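PDB 3K12: uncharacterized protein A6V7T0 from Pseudomonas aeruginosa, which is of unknown function but belongs to the YjgF-like superfamily of small alpha-beta proteins and assembles from three copies of its chain. Local coordinates for residues Gln38-Leu43 and Arg103-Met108. Residues are numbered along the deposited sequence; the frame is centred on the assembly and turned at random.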
ATOM      1  N   GLN D  38      17.057  -4.694  12.268  1.00 18.61           N
ATOM      2  CA  GLN D  38      16.304  -3.602  11.618  1.00 17.62           C
ATOM      3  C   GLN D  38      14.804  -3.803  11.720  1.00 17.65           C
ATOM      4  O   GLN D  38      14.059  -2.854  11.993  1.00 16.54           O
ATOM      5  CB  GLN D  38      16.716  -3.428  10.179  1.00 17.35           C
ATOM      6  CG  GLN D  38      18.169  -2.988  10.037  1.00 18.04           C
ATOM      7  CD  GLN D  38      18.489  -2.377   8.697  1.00 20.45           C
ATOM      8  OE1 GLN D  38      17.597  -1.889   7.991  1.00 19.05           O
ATOM      9  NE2 GLN D  38      19.776  -2.362   8.341  1.00 19.82           N
ATOM     10  N   THR D  39      14.369  -5.050  11.579  1.00 16.29           N
ATOM     11  CA  THR D  39      12.961  -5.397  11.696  1.00 15.69           C
ATOM     12  C   THR D  39      12.455  -5.112  13.123  1.00 16.17           C
ATOM     13  O   THR D  39      11.372  -4.559  13.324  1.00 15.34           O
ATOM     14  CB  THR D  39      12.707  -6.866  11.288  1.00 15.07           C
ATOM     15  OG1 THR D  39      13.145  -7.054   9.930  1.00 16.77           O
ATOM     16  CG2 THR D  39      11.225  -7.207  11.393  1.00 15.75           C
ATOM     17  N   ARG D  40      13.259  -5.493  14.132  1.00 17.02           N
ATOM     18  CA  ARG D  40      12.880  -5.241  15.520  1.00 18.15           C
ATOM     19  C   ARG D  40      12.768  -3.740  15.781  1.00 16.67           C
ATOM     20  O   ARG D  40      11.814  -3.308  16.414  1.00 17.85           O
ATOM     21  CB  ARG D  40      13.966  -5.765  16.458  1.00 18.99           C
ATOM     22  CG  ARG D  40      14.230  -7.222  16.369  1.00 22.35           C
ATOM     23  CD  ARG D  40      15.515  -7.661  17.155  1.00 25.15           C
ATOM     24  NE  ARG D  40      15.558  -9.117  17.084  1.00 25.04           N
ATOM     25  CZ  ARG D  40      14.639  -9.877  17.684  1.00 24.56           C
ATOM     26  NH1 ARG D  40      14.645 -11.191  17.555  1.00 26.52           N
ATOM     27  NH2 ARG D  40      13.710  -9.291  18.419  1.00 27.04           N
ATOM     28  N   GLN D  41      13.767  -2.982  15.337  1.00 16.44           N
ATOM     29  CA  GLN D  41      13.747  -1.512  15.499  1.00 16.11           C
ATOM     30  C   GLN D  41      12.465  -0.902  14.927  1.00 15.38           C
ATOM     31  O   GLN D  41      11.825  -0.056  15.568  1.00 15.54           O
ATOM     32  CB  GLN D  41      14.924  -0.829  14.823  1.00 16.54           C
ATOM     33  CG  GLN D  41      16.283  -1.011  15.520  1.00 19.56           C
ATOM     34  CD  GLN D  41      17.377  -0.335  14.735  1.00 20.72           C
ATOM     35  OE1 GLN D  41      17.331   0.876  14.498  1.00 21.48           O
ATOM     36  NE2 GLN D  41      18.358  -1.122  14.278  1.00 25.47           N
ATOM     37  N   ILE D  42      12.109  -1.339  13.718  1.00 14.31           N
ATOM     38  CA  ILE D  42      10.929  -0.831  13.029  1.00 13.82           C
ATOM     39  C   ILE D  42       9.666  -1.222  13.765  1.00 11.98           C
ATOM     40  O   ILE D  42       8.815  -0.378  14.012  1.00 12.19           O
ATOM     41  CB  ILE D  42      10.908  -1.317  11.571  1.00 13.22           C
ATOM     42  CG1 ILE D  42      11.993  -0.606  10.749  1.00 13.52           C
ATOM     43  CG2 ILE D  42       9.502  -1.111  10.945  1.00 15.36           C
ATOM     44  CD1 ILE D  42      12.329  -1.325   9.467  1.00 16.45           C
ATOM     45  N   LEU D  43       9.523  -2.506  14.124  1.00 12.07           N
ATOM     46  CA  LEU D  43       8.345  -2.918  14.833  1.00 13.53           C
ATOM     47  C   LEU D  43       8.229  -2.251  16.192  1.00 13.04           C
ATOM     48  O   LEU D  43       7.115  -1.959  16.639  1.00 13.10           O
ATOM     49  CB  LEU D  43       8.272  -4.446  14.965  1.00 13.45           C
ATOM     50  CG  LEU D  43       8.067  -5.175  13.617  1.00 13.76           C
ATOM     51  CD1 LEU D  43       8.348  -6.681  13.818  1.00 16.33           C
ATOM     52  CD2 LEU D  43       6.649  -4.994  13.143  1.00 15.53           C
ATOM     53  N   ARG D 103      21.596   1.384   3.021  1.00 20.84           N
ATOM     54  CA  ARG D 103      21.803   0.711   4.297  1.00 20.78           C
ATOM     55  C   ARG D 103      20.519   0.072   4.844  1.00 19.95           C
ATOM     56  O   ARG D 103      20.589  -0.810   5.682  1.00 20.88           O
ATOM     57  CB  ARG D 103      22.350   1.662   5.369  1.00 21.17           C
ATOM     58  CG  ARG D 103      23.773   2.186   5.132  1.00 22.87           C
ATOM     59  CD  ARG D 103      24.128   3.294   6.158  1.00 25.09           C
ATOM     60  NE  ARG D 103      23.155   4.392   6.134  1.00 26.77           N
ATOM     61  CZ  ARG D 103      22.946   5.269   7.114  1.00 27.18           C
ATOM     62  NH1 ARG D 103      23.644   5.217   8.249  1.00 27.43           N
ATOM     63  NH2 ARG D 103      22.018   6.206   6.958  1.00 27.01           N
ATOM     64  N   TRP D 104      19.354   0.541   4.387  1.00 19.44           N
ATOM     65  CA  TRP D 104      18.082   0.032   4.878  1.00 18.90           C
ATOM     66  C   TRP D 104      17.810  -1.345   4.298  1.00 18.26           C
ATOM     67  O   TRP D 104      17.864  -1.512   3.080  1.00 19.92           O
ATOM     68  CB  TRP D 104      16.961   0.957   4.412  1.00 18.47           C
ATOM     69  CG  TRP D 104      17.040   2.348   4.990  1.00 18.41           C
ATOM     70  CD1 TRP D 104      17.748   2.755   6.094  1.00 19.86           C
ATOM     71  CD2 TRP D 104      16.365   3.501   4.495  1.00 19.55           C
ATOM     72  NE1 TRP D 104      17.553   4.105   6.308  1.00 19.35           N
ATOM     73  CE2 TRP D 104      16.705   4.584   5.340  1.00 18.65           C
ATOM     74  CE3 TRP D 104      15.499   3.728   3.423  1.00 19.35           C
ATOM     75  CZ2 TRP D 104      16.206   5.872   5.135  1.00 20.71           C
ATOM     76  CZ3 TRP D 104      15.008   5.023   3.217  1.00 19.19           C
ATOM     77  CH2 TRP D 104      15.371   6.067   4.062  1.00 19.80           C
ATOM     78  N   ARG D 105      17.509  -2.320   5.154  1.00 17.73           N
ATOM     79  CA  ARG D 105      17.269  -3.678   4.674  1.00 17.22           C
ATOM     80  C   ARG D 105      15.772  -3.900   4.502  1.00 16.80           C
ATOM     81  O   ARG D 105      15.366  -4.849   3.821  1.00 17.01           O
ATOM     82  CB  ARG D 105      17.844  -4.726   5.649  1.00 17.68           C
ATOM     83  CG  ARG D 105      19.377  -4.731   5.687  1.00 19.05           C
ATOM     84  CD  ARG D 105      19.935  -5.746   6.681  1.00 20.58           C
ATOM     85  NE  ARG D 105      21.401  -5.738   6.577  1.00 22.83           N
ATOM     86  CZ  ARG D 105      22.109  -6.391   5.659  1.00 24.24           C
ATOM     87  NH1 ARG D 105      21.531  -7.185   4.765  1.00 25.45           N
ATOM     88  NH2 ARG D 105      23.435  -6.263   5.642  1.00 26.30           N
ATOM     89  N   VAL D 106      14.962  -3.026   5.095  1.00 15.85           N
ATOM     90  CA  VAL D 106      13.517  -3.213   5.054  1.00 15.58           C
ATOM     91  C   VAL D 106      12.823  -1.897   5.398  1.00 15.20           C
ATOM     92  O   VAL D 106      13.352  -1.053   6.127  1.00 14.33           O
ATOM     93  CB  VAL D 106      13.052  -4.355   6.013  1.00 15.38           C
ATOM     94  CG1 VAL D 106      13.350  -4.037   7.481  1.00 16.32           C
ATOM     95  CG2 VAL D 106      11.568  -4.705   5.781  1.00 18.11           C
ATOM     96  N   GLU D 107      11.629  -1.727   4.845  1.00 14.50           N
ATOM     97  CA  GLU D 107      10.796  -0.584   5.138  1.00 14.25           C
ATOM     98  C   GLU D 107       9.367  -1.080   5.238  1.00 13.54           C
ATOM     99  O   GLU D 107       8.959  -1.928   4.438  1.00 14.62           O
ATOM    100  CB  GLU D 107      10.928   0.463   4.039  1.00 14.86           C
ATOM    101  CG  GLU D 107      10.043   1.705   4.271  1.00 16.30           C
ATOM    102  CD  GLU D 107      10.405   2.909   3.388  1.00 19.93           C
ATOM    103  OE1 GLU D 107       9.660   3.933   3.451  1.00 21.73           O
ATOM    104  OE2 GLU D 107      11.416   2.864   2.662  1.00 20.98           O
HETATM  105  N   MSE D 108       8.621  -0.587   6.221  1.00 12.09           N
HETATM  106  CA  MSE D 108       7.223  -1.008   6.431  1.00 12.26           C
HETATM  107  C   MSE D 108       6.302   0.190   6.390  1.00 12.58           C
HETATM  108  O   MSE D 108       6.670   1.299   6.838  1.00 13.63           O
HETATM  109  CB  MSE D 108       7.068  -1.663   7.778  1.00 12.68           C
HETATM  110  CG  MSE D 108       7.764  -3.018   7.796  1.00 14.65           C
HETATM  111 SE   MSE D 108       7.405  -3.966   9.441  1.00 20.46          SE
HETATM  112  CE  MSE D 108       8.621  -5.454   9.226  1.00 21.36           C
TER
HETATM  113  O   HOH W   1      15.494  -0.151   7.727  1.00 18.60           O
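With CG beside its backbone N (chi1 -64°) and the chain extended beyond (chi2 -161°), Gln-38 carries its amide off the helix to the backbone of Arg-103 and Arg-105. OE1 of Gln-38 accepts from Arg-105 N at 2.9 Å, almost straight though tilted from the carbonyl plane, while NE2 of Gln-38 donates within the amide plane to Arg-103 O at 3.2 Å. Glutamine suits this place because one flat group both accepts and donates, and the two bonds fix which way the amide is flipped. A water bridges OE1 to Val-106 O; NE2 also serves Gly-33 O. Arg-105 lays its aliphatic chain across the amide, its CG 3.6 Å from Gln-38 NE2, and its guanidinium forms a salt bridge with Asp-72. In this YjgF-like fold, helix 35-52 packs against the mixed sheet, segment 38-43 running at 20° to strand 106-108. Branched Ile-42 splits its contacts: CD1 meets Val-106 CG1 at 3.5 Å, and CG2 meets selenomethionine Met-108 SE at 3.8 Å. Long, unbranched Met-108 lies between helix 35-52 and Leu-76 of helix 73-83, its SE touching Leu-43 CD2 and its CE Thr-39 CG2. Thr-39 tolerates burial because OG1 bonds back to Ile-35 O.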